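Local coordinates for esterase (uncultured bacterium pCosCE1, PDB 7ATL), which probably hydrolyses carboxylic esters as a family VIII carboxylesterase with a beta-lactamase-like fold, and also shows promiscuous acyltransferase activity, at residues 69-74 against 265-270. Numbering follows the deposited sequence.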
loop_
_atom_site.group_PDB
_atom_site.type_symbol
_atom_site.label_atom_id
_atom_site.label_comp_id
_atom_site.label_asym_id
_atom_site.label_seq_id
_atom_site.Cartn_x
_atom_site.Cartn_y
_atom_site.Cartn_z
ATOM N N PRO A 69 -3.392 -2.929 -1.908
ATOM C CA PRO A 69 -4.047 -4.218 -1.687
ATOM C C PRO A 69 -5.574 -4.076 -1.597
ATOM O O PRO A 69 -6.254 -4.958 -2.086
ATOM C CB PRO A 69 -3.411 -4.778 -0.416
ATOM C CG PRO A 69 -2.758 -3.594 0.219
ATOM C CD PRO A 69 -2.379 -2.647 -0.893
ATOM N N TYR A 70 -6.050 -2.956 -1.046
ATOM C CA TYR A 70 -7.482 -2.566 -1.041
ATOM C C TYR A 70 -8.047 -2.579 -2.468
ATOM O O TYR A 70 -9.095 -3.215 -2.689
ATOM C CB TYR A 70 -7.669 -1.216 -0.346
ATOM C CG TYR A 70 -7.887 -1.326 1.144
ATOM C CD1 TYR A 70 -8.909 -2.099 1.662
ATOM C CD2 TYR A 70 -7.057 -0.682 2.043
ATOM C CE1 TYR A 70 -9.123 -2.206 3.023
ATOM C CE2 TYR A 70 -7.245 -0.779 3.408
ATOM C CZ TYR A 70 -8.290 -1.535 3.894
ATOM O OH TYR A 70 -8.482 -1.639 5.231
ATOM N N ILE A 71 -7.405 -1.886 -3.415
ATOM C CA ILE A 71 -7.980 -1.694 -4.778
ATOM C C ILE A 71 -7.663 -2.936 -5.618
ATOM O O ILE A 71 -8.517 -3.300 -6.479
ATOM C CB ILE A 71 -7.513 -0.382 -5.426
ATOM C CG1 ILE A 71 -7.814 0.821 -4.535
ATOM C CG2 ILE A 71 -8.135 -0.215 -6.804
ATOM C CD1 ILE A 71 -9.276 1.038 -4.272
ATOM N N THR A 72 -6.530 -3.591 -5.356
ATOM C CA THR A 72 -6.234 -4.929 -5.927
ATOM C C THR A 72 -7.365 -5.894 -5.528
ATOM O O THR A 72 -7.869 -6.610 -6.416
ATOM C CB THR A 72 -4.854 -5.425 -5.494
ATOM O OG1 THR A 72 -3.897 -4.492 -5.998
ATOM C CG2 THR A 72 -4.563 -6.828 -5.985
ATOM N N LEU A 73 -7.792 -5.885 -4.261
ATOM C CA LEU A 73 -8.929 -6.730 -3.795
ATOM C C LEU A 73 -10.192 -6.403 -4.597
ATOM O O LEU A 73 -10.882 -7.346 -4.970
ATOM C CB LEU A 73 -9.236 -6.571 -2.300
ATOM C CG LEU A 73 -10.451 -7.392 -1.849
ATOM C CD1 LEU A 73 -10.290 -8.838 -2.281
ATOM C CD2 LEU A 73 -10.666 -7.329 -0.359
ATOM N N ALA A 74 -10.515 -5.130 -4.815
ATOM C CA ALA A 74 -11.729 -4.738 -5.565
ATOM C C ALA A 74 -11.690 -5.389 -6.957
ATOM O O ALA A 74 -12.698 -6.000 -7.353
ATOM C CB ALA A 74 -11.833 -3.237 -5.628
ATOM N N ALA A 265 -2.312 5.408 -3.622
ATOM C CA ALA A 265 -1.708 6.151 -2.486
ATOM C C ALA A 265 -2.664 7.107 -1.755
ATOM O O ALA A 265 -2.225 7.735 -0.775
ATOM C CB ALA A 265 -0.466 6.867 -2.979
ATOM N N GLY A 266 -3.930 7.197 -2.135
ATOM C CA GLY A 266 -4.790 8.294 -1.652
ATOM C C GLY A 266 -5.721 7.947 -0.494
ATOM O O GLY A 266 -6.545 8.847 -0.109
ATOM N N MET A 267 -5.679 6.722 0.028
ATOM C CA MET A 267 -6.730 6.290 0.990
ATOM C C MET A 267 -6.310 6.593 2.448
ATOM O O MET A 267 -5.117 6.856 2.724
ATOM C CB MET A 267 -7.076 4.804 0.827
ATOM C CG MET A 267 -7.484 4.439 -0.578
ATOM S SD MET A 267 -8.066 2.736 -0.748
ATOM C CE MET A 267 -9.611 2.844 0.142
ATOM N N VAL A 268 -7.307 6.562 3.334
ATOM C CA VAL A 268 -7.215 6.689 4.816
ATOM C C VAL A 268 -7.965 5.503 5.433
ATOM O O VAL A 268 -8.930 5.020 4.797
ATOM C CB VAL A 268 -7.820 8.020 5.295
ATOM C CG1 VAL A 268 -6.970 9.195 4.835
ATOM C CG2 VAL A 268 -9.271 8.191 4.866
ATOM N N GLY A 269 -7.546 5.057 6.619
ATOM C CA GLY A 269 -8.172 3.916 7.308
ATOM C C GLY A 269 -7.452 3.522 8.587
ATOM O O GLY A 269 -6.285 3.939 8.789
ATOM N N ASP A 270 -8.134 2.720 9.416
ATOM C CA ASP A 270 -7.607 2.252 10.721
ATOM C C ASP A 270 -6.984 0.875 10.536
ATOM O O ASP A 270 -7.202 0.256 9.504
ATOM C CB ASP A 270 -8.671 2.325 11.819
ATOM C CG ASP A 270 -9.839 1.392 11.631
ATOM O OD1 ASP A 270 -9.725 0.513 10.760
ATOM O OD2 ASP A 270 -10.854 1.555 12.370
HETATM O O HOH W 1 -7.827 0.616 6.519
#
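Met267 reaches to helix 67-80 and rests its sulfur against Tyr70 and Ile71, one long side chain bridging backbones that stay 9.1 Å apart even at the nearest CA pair, Tyr70 and Met267. The apolar part of the contact centres on that sulfur: Met267 SD lies 4.0 Å from Tyr70 CB and 4.1 Å from Ile71 CD1, and the methionine and isoleucine chains run at a slant to each other. An extended chi2 (-174°) carries SD to the helix, and the bend at chi3 (70°) turns the terminal methyl aside. A Met-aromatic contact adds to this, Met267 SD standing 5.3 Å from the centroid of the Tyr70 ring and 50° off its normal, an oblique approach. The polar link runs through water: one molecule sits 2.7 Å from Tyr70 OH and donates to Asp270 O at 3.1 Å. Phe194 meets the tyrosine ring nearly at right angles, while Ser67 OG is hydrogen-bonded to Met267 N. Through Met267, segment 265-270, whose strand 268-269 pairs with strand 61-62, joins the helix whose start carries the probable SxxK motif (Ser65 just ahead, Lys68 in its first turn), consistent with that supplying the nucleophilic serine in serine beta-lactamases and family VIII esterases.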